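Local coordinates for protein L-ribulose 3-epimerase (Mesorhizobium loti, PDB 3VYL) that epimerises ketoses at carbon 3, most probably interconverting L-ribulose and L-xylulose, with a manganese ion bound in its TIM barrel, at residues F37-P42 with L88-A93; L94-G99 with K138-T143; A109-Q114 with S253-I258; R125-L130 with E168-D173. All blocks are in the same frame, centred on the assembly; numbering follows the deposited sequence.

How the interactions relate
Interactions 1 and 2 follow one another along helix 78-98, their centres about 10 Å apart, and they meet where Ile-92 CG2 packs 3.6 Å from Ala-140 CB. Interactions 2 and 4 share helix 120-139 and are joined by a salt bridge, Lys-138 NZ to Asp-173 OD2, at 3.1 Å. Leu-88 CD2 and Leu-130 CD2, 4.0 Å apart, tie interaction 1 to interaction 4. Interaction 3 touches none of the others, although its nearest atoms come within about 5 Å of interaction 4. It lies closest to the active site: the side chain of His-111 is about 8 Å from the bound manganese, whereas interactions 2 and 4 are remote from the metal site.

Interaction 1: residues F37-P42 with L88-A93; sequences FSYLDP and LNQTIA
Tyr-39 and Gln-90 both carry CG roughly opposite their backbone N, with chi1 at -162° and -152°, and these torsions bring the phenol hydroxyl up against the glutamine chain. The two side chains cross at about a right angle, and the ring and amide planes stand 82° apart. Tyr-39 OH lies against the CG-CD part of the chain, 3.4 Å from both Gln-90 CG and Gln-90 CD. No hydrogen bond forms between phenol and amide. Thr-91 meets the ring itself, its OG1 at the edge and in the ring plane, 3.2 Å from Tyr-39 CE1. That hydroxyl is already bonded to Ile-87 O in the preceding turn of the helix, so it meets the tyrosine as a neighbour held by its own backbone. Pro-42 adds a looser touch, its CD lying 4.2 Å from Gln-90 NE2. Tyr-39 and Thr-91 also both touch Ile-65 of strand 60-66. The contact therefore sets the loop that follows barrel strand 34-37 against helix 78-98, with the Thr-91 side chain about 12 Å from that of the manganese ligand Glu-147. Cutting Tyr-39 back to an alanine here would probably open a gap between loop and helix, leaving the Gln-90 chain and the Thr-91 hydroxyl without the phenol they rest against. With 178 Å² buried and no hydrogen bond or salt bridge spanning the segments, loop and helix are joined here by shape and van der Waals contact, the polar groups contributing mainly their bulk.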
loop_
_atom_site.group_PDB
_atom_site.type_symbol
_atom_site.label_atom_id
_atom_site.label_comp_id
_atom_site.label_asym_id
_atom_site.label_seq_id
_atom_site.Cartn_x
_atom_site.Cartn_y
_atom_site.Cartn_z
ATOM N N PHE A 37 -12.280 -3.016 30.315
ATOM C CA PHE A 37 -13.176 -4.023 30.800
ATOM C C PHE A 37 -14.482 -3.817 30.117
ATOM O O PHE A 37 -14.862 -2.725 29.942
ATOM C CB PHE A 37 -13.346 -3.877 32.301
ATOM C CG PHE A 37 -12.189 -4.389 33.099
ATOM C CD1 PHE A 37 -11.829 -5.693 33.034
ATOM C CD2 PHE A 37 -11.496 -3.567 33.913
ATOM C CE1 PHE A 37 -10.787 -6.174 33.745
ATOM C CE2 PHE A 37 -10.461 -4.033 34.644
ATOM C CZ PHE A 37 -10.099 -5.338 34.556
ATOM N N SER A 38 -15.094 -4.882 29.626
ATOM C CA SER A 38 -16.426 -4.861 29.024
ATOM C C SER A 38 -17.681 -4.655 29.839
ATOM O O SER A 38 -18.588 -4.012 29.394
ATOM C CB SER A 38 -16.690 -6.167 28.346
ATOM O OG SER A 38 -17.917 -6.701 28.845
ATOM N N TYR A 39 -17.813 -5.368 30.936
ATOM C CA TYR A 39 -18.737 -5.007 31.991
ATOM C C TYR A 39 -18.508 -5.871 33.202
ATOM O O TYR A 39 -18.243 -7.041 33.070
ATOM C CB TYR A 39 -20.187 -5.061 31.526
ATOM C CG TYR A 39 -21.129 -4.310 32.422
ATOM C CD1 TYR A 39 -21.391 -2.980 32.228
ATOM C CD2 TYR A 39 -21.745 -4.936 33.467
ATOM C CE1 TYR A 39 -22.252 -2.303 33.046
ATOM C CE2 TYR A 39 -22.602 -4.269 34.295
ATOM C CZ TYR A 39 -22.844 -2.959 34.067
ATOM O OH TYR A 39 -23.680 -2.321 34.897
ATOM N N LEU A 40 -18.694 -5.294 34.371
ATOM C CA LEU A 40 -18.480 -5.982 35.613
ATOM C C LEU A 40 -19.656 -5.760 36.537
ATOM O O LEU A 40 -20.071 -4.643 36.741
ATOM C CB LEU A 40 -17.217 -5.460 36.256
ATOM C CG LEU A 40 -15.936 -5.678 35.479
ATOM C CD1 LEU A 40 -14.807 -4.960 36.162
ATOM C CD2 LEU A 40 -15.598 -7.134 35.418
ATOM N N ASP A 41 -20.187 -6.814 37.120
ATOM C CA ASP A 41 -21.301 -6.635 38.047
ATOM C C ASP A 41 -20.812 -6.215 39.441
ATOM O O ASP A 41 -19.993 -6.913 40.042
ATOM C CB ASP A 41 -22.154 -7.902 38.126
ATOM C CG ASP A 41 -23.299 -7.765 39.103
ATOM O OD1 ASP A 41 -24.156 -6.878 38.898
ATOM O OD2 ASP A 41 -23.339 -8.541 40.081
ATOM N N PRO A 42 -21.304 -5.063 39.947
ATOM C CA PRO A 42 -20.919 -4.531 41.268
ATOM C C PRO A 42 -21.086 -5.508 42.439
ATOM O O PRO A 42 -20.234 -5.533 43.326
ATOM C CB PRO A 42 -21.845 -3.321 41.440
ATOM C CG PRO A 42 -22.107 -2.862 40.047
ATOM C CD PRO A 42 -22.172 -4.117 39.216
ATOM N N LEU A 88 -26.668 2.362 30.790
ATOM C CA LEU A 88 -25.719 3.459 30.613
ATOM C C LEU A 88 -25.307 4.098 31.943
ATOM O O LEU A 88 -24.104 4.217 32.237
ATOM C CB LEU A 88 -26.300 4.507 29.660
ATOM C CG LEU A 88 -25.868 4.554 28.188
ATOM C CD1 LEU A 88 -25.363 3.223 27.654
ATOM C CD2 LEU A 88 -27.012 5.077 27.338
ATOM N N ASN A 89 -26.307 4.481 32.745
ATOM C CA ASN A 89 -26.087 5.119 34.049
ATOM C C ASN A 89 -25.260 4.249 34.992
ATOM O O ASN A 89 -24.402 4.750 35.730
ATOM C CB ASN A 89 -27.415 5.489 34.711
ATOM C CG ASN A 89 -28.077 6.700 34.076
ATOM O OD1 ASN A 89 -27.414 7.657 33.669
ATOM N ND2 ASN A 89 -29.402 6.673 34.006
ATOM N N GLN A 90 -25.510 2.943 34.949
ATOM C CA GLN A 90 -24.789 2.005 35.795
ATOM C C GLN A 90 -23.332 1.890 35.353
ATOM O O GLN A 90 -22.421 1.920 36.177
ATOM C CB GLN A 90 -25.488 0.648 35.777
ATOM C CG GLN A 90 -25.292 -0.172 37.044
ATOM C CD GLN A 90 -26.165 -1.417 37.077
ATOM O OE1 GLN A 90 -27.194 -1.492 36.393
ATOM N NE2 GLN A 90 -25.760 -2.404 37.874
ATOM N N THR A 91 -23.122 1.787 34.043
ATOM C CA THR A 91 -21.781 1.695 33.455
ATOM C C THR A 91 -20.912 2.911 33.792
ATOM O O THR A 91 -19.703 2.784 34.015
ATOM C CB THR A 91 -21.858 1.517 31.920
ATOM O OG1 THR A 91 -22.788 0.472 31.607
ATOM C CG2 THR A 91 -20.485 1.163 31.332
ATOM N N ILE A 92 -21.543 4.084 33.816
ATOM C CA ILE A 92 -20.866 5.320 34.200
ATOM C C ILE A 92 -20.347 5.217 35.640
ATOM O O ILE A 92 -19.137 5.350 35.882
ATOM C CB ILE A 92 -21.781 6.540 34.019
ATOM C CG1 ILE A 92 -22.046 6.773 32.529
ATOM C CG2 ILE A 92 -21.158 7.767 34.662
ATOM C CD1 ILE A 92 -23.061 7.854 32.230
ATOM N N ALA A 93 -21.256 4.943 36.578
ATOM C CA ALA A 93 -20.901 4.775 37.986
ATOM C C ALA A 93 -19.829 3.701 38.186
ATOM O O ALA A 93 -18.945 3.846 39.042
ATOM C CB ALA A 93 -22.135 4.474 38.823
#

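Interaction 2: residues L94-G99 with K138-T143; sequences LTRDLG and KAAGVT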
loop_
_atom_site.group_PDB
_atom_site.type_symbol
_atom_site.label_atom_id
_atom_site.label_comp_id
_atom_site.label_asym_id
_atom_site.label_seq_id
_atom_site.Cartn_x
_atom_site.Cartn_y
_atom_site.Cartn_z
ATOM N N LEU A 94 -19.889 2.634 37.394
ATOM C CA LEU A 94 -18.808 1.648 37.411
ATOM C C LEU A 94 -17.451 2.271 37.026
ATOM O O LEU A 94 -16.470 2.116 37.753
ATOM C CB LEU A 94 -19.142 0.445 36.522
ATOM C CG LEU A 94 -18.081 -0.660 36.457
ATOM C CD1 LEU A 94 -18.030 -1.455 37.753
ATOM C CD2 LEU A 94 -18.342 -1.592 35.286
ATOM N N THR A 95 -17.410 2.979 35.896
ATOM C CA THR A 95 -16.182 3.622 35.398
ATOM C C THR A 95 -15.625 4.579 36.455
ATOM O O THR A 95 -14.459 4.472 36.858
ATOM C CB THR A 95 -16.439 4.395 34.077
ATOM O OG1 THR A 95 -17.000 3.509 33.099
ATOM C CG2 THR A 95 -15.153 5.015 33.527
ATOM N N ARG A 96 -16.489 5.497 36.895
ATOM C CA ARG A 96 -16.175 6.473 37.936
ATOM C C ARG A 96 -15.557 5.821 39.173
ATOM O O ARG A 96 -14.492 6.240 39.619
ATOM C CB ARG A 96 -17.431 7.265 38.307
ATOM C CG ARG A 96 -17.232 8.334 39.372
ATOM C CD ARG A 96 -18.534 8.584 40.116
ATOM N NE ARG A 96 -18.971 7.372 40.810
ATOM C CZ ARG A 96 -20.239 7.018 40.995
ATOM N NH1 ARG A 96 -21.233 7.782 40.546
ATOM N NH2 ARG A 96 -20.508 5.884 41.631
ATOM N N ASP A 97 -16.206 4.783 39.700
ATOM C CA ASP A 97 -15.743 4.143 40.932
ATOM C C ASP A 97 -14.458 3.361 40.730
ATOM O O ASP A 97 -13.713 3.109 41.681
ATOM C CB ASP A 97 -16.829 3.252 41.537
ATOM C CG ASP A 97 -17.971 4.053 42.150
ATOM O OD1 ASP A 97 -19.004 3.443 42.503
ATOM O OD2 ASP A 97 -17.846 5.291 42.283
ATOM N N LEU A 98 -14.182 2.999 39.486
ATOM C CA LEU A 98 -12.976 2.247 39.181
ATOM C C LEU A 98 -11.787 3.193 38.942
ATOM O O LEU A 98 -10.624 2.770 38.924
ATOM C CB LEU A 98 -13.238 1.328 37.989
ATOM C CG LEU A 98 -12.744 -0.122 37.997
ATOM C CD1 LEU A 98 -12.955 -0.809 39.336
ATOM C CD2 LEU A 98 -13.456 -0.885 36.889
ATOM N N GLY A 99 -12.087 4.482 38.795
ATOM C CA GLY A 99 -11.056 5.483 38.573
ATOM C C GLY A 99 -10.698 5.543 37.104
ATOM O O GLY A 99 -9.527 5.470 36.737
ATOM N N LYS A 138 -20.641 13.610 32.591
ATOM C CA LYS A 138 -19.806 14.765 32.937
ATOM C C LYS A 138 -19.672 14.890 34.456
ATOM O O LYS A 138 -18.557 14.888 34.988
ATOM C CB LYS A 138 -20.368 16.064 32.336
ATOM C CG LYS A 138 -19.345 17.189 32.249
ATOM C CD LYS A 138 -19.979 18.540 31.957
ATOM C CE LYS A 138 -20.309 18.710 30.480
ATOM N NZ LYS A 138 -20.417 20.143 30.087
ATOM N N ALA A 139 -20.823 14.968 35.130
ATOM C CA ALA A 139 -20.891 15.020 36.593
ATOM C C ALA A 139 -20.047 13.935 37.250
ATOM O O ALA A 139 -19.414 14.179 38.284
ATOM C CB ALA A 139 -22.331 14.948 37.071
ATOM N N ALA A 140 -20.007 12.749 36.646
ATOM C CA ALA A 140 -19.206 11.658 37.198
ATOM C C ALA A 140 -17.722 11.730 36.818
ATOM O O ALA A 140 -16.924 10.893 37.242
ATOM C CB ALA A 140 -19.807 10.315 36.820
ATOM N N GLY A 141 -17.355 12.744 36.035
ATOM C CA GLY A 141 -15.966 12.937 35.591
ATOM C C GLY A 141 -15.545 11.956 34.508
ATOM O O GLY A 141 -14.424 11.432 34.538
ATOM N N VAL A 142 -16.455 11.690 33.567
ATOM C CA VAL A 142 -16.217 10.726 32.485
ATOM C C VAL A 142 -16.789 11.171 31.142
ATOM O O VAL A 142 -17.846 11.795 31.066
ATOM C CB VAL A 142 -16.721 9.285 32.805
ATOM C CG1 VAL A 142 -16.061 8.722 34.063
ATOM C CG2 VAL A 142 -18.238 9.219 32.883
ATOM N N THR A 143 -16.078 10.827 30.078
ATOM C CA THR A 143 -16.509 11.152 28.715
ATOM C C THR A 143 -17.303 9.994 28.110
ATOM O O THR A 143 -17.104 8.840 28.491
ATOM C CB THR A 143 -15.280 11.424 27.842
ATOM O OG1 THR A 143 -14.357 10.329 27.982
ATOM C CG2 THR A 143 -14.594 12.709 28.289
#
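Arg-96, whose stem lies against Ala-140, turns its guanidinium to Asp-97 and grips OD2 of that carboxylate twice: Arg-96 NE and Arg-96 NH2 each stand 2.8 Å from Asp-97 OD2. Both come from the same face of the carboxylate, 48° and 38° out of its plane, while the acceptor lies nearly in the guanidinium plane. Arg-96 NH2 also reaches Asp-97 OD1 at 3.0 Å; with NE and NH2 both engaged, the guanidinium grips the carboxylate side-on. The bend at chi3 (62°) folds the guanidinium back to the neighbouring Asp-97 of the same helix, and the aliphatic stem is what crosses to the other segment. There, Arg-96 CG lies 3.3 Å from Ala-140 O and Arg-96 CD lies 3.9 Å from Ala-140 CB. Deeper in, methyl meets methyl, with Thr-95 CG2 3.9 Å from Val-142 CG1; the threonine hydroxyl is bonded to Thr-91 O. The charged end is thus on the exposed side and the hydrocarbon contact on the buried one. Both helices stop here in Schellman motifs, at Gly-99 and Gly-141. Adjacent outer helices packed side by side, each leading into the next barrel strand, here 102-104 and 143-147, are the TIM-barrel arrangement.

Interaction 3: residues A109-Q114 with S253-I258; sequences AGHGLQ and SKKTAI
His-111 presents one ring face to Lys-255: CD of the lysine stands 4.2 Å from the ring centroid and 24° off the ring normal, a CH-pi contact displaced toward the rim, where the nearest ring atom is His-111 ND1. The lysine chain runs extended beyond CG, which carries it past the ring to the histidine backbone, where Lys-255 NZ ends 3.0 Å from His-111 O. Thr-256 meets the imidazole obliquely with its methyl, CG2 lying 4.1 Å from His-111 CE1. Replacing Lys-255 by an alanine here would probably uncover that imidazole face and leave a gap beside His-111 O, with the ring then held mainly by its bond to Glu-153. Helix 250-255 ends just here in a Schellman motif, with Ala-257 in positive phi and Ile-258 N bonded to Ser-253 O at 2.8 Å, while the other partner belongs to the long loop between barrel strand 102-104 and helix 120-139. Around this first shell, His-111 NE2 is hydrogen-bonded to Glu-153, which is likely to limit the turning of the ring, and Thr-256 OG1 is bonded to Leu-252 O. Gly-112 adopts backbone angles at which a CB would press on the preceding carbonyl O. Farther out, a second subunit packs its Trp-259 on Leu-113 and its Arg-151 on Ala-257. The manganese ligand Glu-241 has its side chain about 7 Å from that of Thr-256.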
loop_
_atom_site.group_PDB
_atom_site.type_symbol
_atom_site.label_atom_id
_atom_site.label_comp_id
_atom_site.label_asym_id
_atom_site.label_seq_id
_atom_site.Cartn_x
_atom_site.Cartn_y
_atom_site.Cartn_z
ATOM N N ALA A 109 -27.046 2.423 20.017
ATOM C CA ALA A 109 -28.068 1.533 19.484
ATOM C C ALA A 109 -27.693 0.104 19.846
ATOM O O ALA A 109 -26.609 -0.132 20.404
ATOM C CB ALA A 109 -28.159 1.693 17.981
ATOM N N GLY A 110 -28.564 -0.857 19.557
ATOM C CA GLY A 110 -28.258 -2.244 19.911
ATOM C C GLY A 110 -27.035 -2.779 19.183
ATOM O O GLY A 110 -26.874 -2.537 17.991
ATOM N N HIS A 111 -26.169 -3.482 19.912
ATOM C CA HIS A 111 -25.052 -4.255 19.330
ATOM C C HIS A 111 -25.535 -5.524 18.666
ATOM O O HIS A 111 -25.979 -6.464 19.331
ATOM C CB HIS A 111 -24.020 -4.602 20.407
ATOM C CG HIS A 111 -22.744 -5.229 19.864
ATOM N ND1 HIS A 111 -21.870 -5.898 20.649
ATOM C CD2 HIS A 111 -22.212 -5.263 18.576
ATOM C CE1 HIS A 111 -20.828 -6.323 19.906
ATOM N NE2 HIS A 111 -21.044 -5.940 18.638
ATOM N N GLY A 112 -25.462 -5.571 17.345
ATOM C CA GLY A 112 -25.892 -6.764 16.632
ATOM C C GLY A 112 -26.436 -6.453 15.259
ATOM O O GLY A 112 -26.581 -5.285 14.897
ATOM N N LEU A 113 -26.721 -7.507 14.490
ATOM C CA LEU A 113 -27.349 -7.356 13.187
ATOM C C LEU A 113 -28.817 -7.018 13.381
ATOM O O LEU A 113 -29.551 -7.760 14.033
ATOM C CB LEU A 113 -27.184 -8.615 12.329
ATOM C CG LEU A 113 -27.845 -8.591 10.937
ATOM C CD1 LEU A 113 -27.448 -7.379 10.105
ATOM C CD2 LEU A 113 -27.517 -9.861 10.173
ATOM N N GLN A 114 -29.229 -5.892 12.815
ATOM C CA GLN A 114 -30.598 -5.410 12.960
ATOM C C GLN A 114 -31.481 -5.905 11.839
ATOM O O GLN A 114 -31.025 -6.064 10.711
ATOM C CB GLN A 114 -30.640 -3.879 13.012
ATOM C CG GLN A 114 -29.840 -3.267 14.150
ATOM C CD GLN A 114 -30.091 -3.927 15.486
ATOM O OE1 GLN A 114 -29.157 -4.153 16.250
ATOM N NE2 GLN A 114 -31.351 -4.237 15.783
ATOM N N SER A 253 -18.855 -14.012 21.178
ATOM C CA SER A 253 -18.451 -14.924 20.110
ATOM C C SER A 253 -19.492 -14.972 19.012
ATOM O O SER A 253 -19.149 -14.977 17.832
ATOM C CB SER A 253 -18.222 -16.340 20.647
ATOM O OG SER A 253 -16.841 -16.601 20.835
ATOM N N LYS A 254 -20.764 -14.998 19.406
ATOM C CA LYS A 254 -21.851 -15.086 18.444
ATOM C C LYS A 254 -22.181 -13.750 17.754
ATOM O O LYS A 254 -22.404 -13.726 16.542
ATOM C CB LYS A 254 -23.086 -15.733 19.074
ATOM C CG LYS A 254 -22.884 -17.198 19.470
ATOM C CD LYS A 254 -24.172 -17.810 20.011
ATOM C CE LYS A 254 -23.921 -18.858 21.092
ATOM N NZ LYS A 254 -23.026 -19.983 20.686
ATOM N N LYS A 255 -22.191 -12.649 18.504
ATOM C CA LYS A 255 -22.469 -11.328 17.920
ATOM C C LYS A 255 -21.346 -10.827 17.004
ATOM O O LYS A 255 -21.592 -10.107 16.039
ATOM C CB LYS A 255 -22.728 -10.286 19.008
ATOM C CG LYS A 255 -24.184 -10.039 19.323
ATOM C CD LYS A 255 -24.300 -9.000 20.426
ATOM C CE LYS A 255 -25.728 -8.889 20.946
ATOM N NZ LYS A 255 -25.887 -7.808 21.969
ATOM N N THR A 256 -20.108 -11.174 17.320
ATOM C CA THR A 256 -18.995 -10.729 16.493
ATOM C C THR A 256 -18.509 -11.863 15.586
ATOM O O THR A 256 -17.473 -11.737 14.932
ATOM C CB THR A 256 -17.845 -10.164 17.335
ATOM O OG1 THR A 256 -17.340 -11.195 18.181
ATOM C CG2 THR A 256 -18.335 -9.025 18.187
ATOM N N ALA A 257 -19.285 -12.951 15.562
ATOM C CA ALA A 257 -19.089 -14.093 14.661
ATOM C C ALA A 257 -17.671 -14.657 14.682
ATOM O O ALA A 257 -17.048 -14.827 13.629
ATOM C CB ALA A 257 -19.514 -13.744 13.239
ATOM N N ILE A 258 -17.161 -14.936 15.877
ATOM C CA ILE A 258 -15.861 -15.572 16.002
ATOM C C ILE A 258 -16.035 -17.076 15.875
ATOM O O ILE A 258 -16.422 -17.752 16.835
ATOM C CB ILE A 258 -15.172 -15.253 17.336
ATOM C CG1 ILE A 258 -15.186 -13.755 17.598
ATOM C CG2 ILE A 258 -13.753 -15.824 17.359
ATOM C CD1 ILE A 258 -14.928 -13.434 19.047
#

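Interaction 4: residues R125-L130 with E168-D173; sequences RSAAAL and EDTGSD
Ala-127 and Thr-170 form the close part of this contact, their CA atoms 4.9 Å apart. The threonine methyl does the touching: Thr-170 CG2 lies 3.7 Å from Ala-127 CA and 3.8 Å from Ala-127 CB, and it also borders the alanine carbonyl. Thr-170 has its methyl opposite its own carbonyl carbon, with OG1 placed between the backbone N and that carbon (chi1 66°). This puts carbon against helix 120-139 and directs the hydroxyl back to its own chain, where it is bonded to Ile-167 O and receives a weak bond from Ser-172 N, 3.4 Å from Thr-170 OG1. The small alanine side chain lets the two backbones come this near. Here the C-terminal end of helix 160-170 meets the flank of its predecessor in the TIM barrel, helix 120-139. Phe-166 touches Ala-127 and Leu-130, and Ile-175 of strand 175-180 touches both Leu-130 and Thr-170, so the buried side continues toward the barrel wall. At Gly-171 the chain leaves the helix with positive phi, which favours glycine there. The looser side is at Asp-169, whose CB lies 4.4 Å from Ala-127 CB. Its carboxylate turns to other partners: OD2 is hydrogen-bonded to Trp-123 NE1 and forms a salt bridge with Lys-296 of a third subunit, so this partly exposed side of the contact faces a subunit interface.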
loop_
_atom_site.group_PDB
_atom_site.type_symbol
_atom_site.label_atom_id
_atom_site.label_comp_id
_atom_site.label_asym_id
_atom_site.label_seq_id
_atom_site.Cartn_x
_atom_site.Cartn_y
_atom_site.Cartn_z
ATOM N N ARG A 125 -34.026 9.917 18.565
ATOM C CA ARG A 125 -34.214 9.327 19.898
ATOM C C ARG A 125 -32.880 9.092 20.599
ATOM O O ARG A 125 -32.673 9.537 21.735
ATOM C CB ARG A 125 -34.986 8.002 19.826
ATOM C CG ARG A 125 -36.477 8.121 19.557
ATOM C CD ARG A 125 -37.204 6.808 19.844
ATOM N NE ARG A 125 -37.028 5.805 18.788
ATOM C CZ ARG A 125 -37.775 5.708 17.690
ATOM N NH1 ARG A 125 -38.758 6.556 17.465
ATOM N NH2 ARG A 125 -37.524 4.761 16.801
ATOM N N SER A 126 -31.985 8.392 19.904
ATOM C CA SER A 126 -30.658 8.067 20.425
ATOM C C SER A 126 -29.868 9.330 20.776
ATOM O O SER A 126 -29.268 9.425 21.855
ATOM C CB SER A 126 -29.884 7.208 19.417
ATOM O OG SER A 126 -28.720 6.660 20.016
ATOM N N ALA A 127 -29.886 10.292 19.857
ATOM C CA ALA A 127 -29.275 11.597 20.074
ATOM C C ALA A 127 -29.860 12.265 21.323
ATOM O O ALA A 127 -29.121 12.614 22.257
ATOM C CB ALA A 127 -29.455 12.476 18.844
ATOM N N ALA A 128 -31.187 12.397 21.350
ATOM C CA ALA A 128 -31.886 13.031 22.473
ATOM C C ALA A 128 -31.519 12.374 23.792
ATOM O O ALA A 128 -31.200 13.061 24.763
ATOM C CB ALA A 128 -33.390 13.018 22.255
ATOM N N ALA A 129 -31.520 11.046 23.815
ATOM C CA ALA A 129 -31.236 10.315 25.040
ATOM C C ALA A 129 -29.783 10.448 25.472
ATOM O O ALA A 129 -29.501 10.665 26.663
ATOM C CB ALA A 129 -31.622 8.852 24.899
ATOM N N LEU A 130 -28.863 10.321 24.515
ATOM C CA LEU A 130 -27.432 10.390 24.835
ATOM C C LEU A 130 -26.990 11.793 25.249
ATOM O O LEU A 130 -26.129 11.938 26.124
ATOM C CB LEU A 130 -26.569 9.837 23.697
ATOM C CG LEU A 130 -26.425 8.309 23.658
ATOM C CD1 LEU A 130 -25.895 7.870 22.304
ATOM C CD2 LEU A 130 -25.544 7.774 24.781
ATOM N N GLU A 168 -23.055 16.212 16.479
ATOM C CA GLU A 168 -23.583 17.528 16.154
ATOM C C GLU A 168 -25.024 17.649 16.642
ATOM O O GLU A 168 -25.368 18.616 17.315
ATOM C CB GLU A 168 -23.520 17.727 14.642
ATOM C CG GLU A 168 -23.195 19.127 14.164
ATOM C CD GLU A 168 -22.845 19.151 12.681
ATOM O OE1 GLU A 168 -23.310 20.074 11.966
ATOM O OE2 GLU A 168 -22.113 18.238 12.224
ATOM N N ASP A 169 -25.849 16.650 16.324
ATOM C CA ASP A 169 -27.267 16.624 16.704
ATOM C C ASP A 169 -27.530 16.510 18.208
ATOM O O ASP A 169 -28.592 16.931 18.676
ATOM C CB ASP A 169 -28.003 15.503 15.964
ATOM C CG ASP A 169 -28.096 15.754 14.473
ATOM O OD1 ASP A 169 -27.642 16.823 14.019
ATOM O OD2 ASP A 169 -28.622 14.883 13.749
ATOM N N THR A 170 -26.582 15.946 18.959
ATOM C CA THR A 170 -26.761 15.780 20.409
ATOM C C THR A 170 -26.553 17.095 21.160
ATOM O O THR A 170 -26.987 17.243 22.306
ATOM C CB THR A 170 -25.827 14.707 21.014
ATOM O OG1 THR A 170 -24.459 15.134 20.918
ATOM C CG2 THR A 170 -26.018 13.364 20.319
ATOM N N GLY A 171 -25.877 18.036 20.504
ATOM C CA GLY A 171 -25.575 19.330 21.083
ATOM C C GLY A 171 -24.621 19.244 22.252
ATOM O O GLY A 171 -24.301 20.260 22.871
ATOM N N SER A 172 -24.154 18.041 22.560
ATOM C CA SER A 172 -23.271 17.862 23.699
ATOM C C SER A 172 -21.802 18.155 23.407
ATOM O O SER A 172 -21.354 18.119 22.259
ATOM C CB SER A 172 -23.407 16.459 24.274
ATOM O OG SER A 172 -22.440 16.264 25.296
ATOM N N ASP A 173 -21.066 18.442 24.476
ATOM C CA ASP A 173 -19.617 18.551 24.436
ATOM C C ASP A 173 -18.952 17.517 25.361
ATOM O O ASP A 173 -17.801 17.690 25.774
ATOM C CB ASP A 173 -19.172 19.972 24.799
ATOM C CG ASP A 173 -19.710 20.437 26.152
ATOM O OD1 ASP A 173 -20.271 21.557 26.203
ATOM O OD2 ASP A 173 -19.575 19.697 27.160
#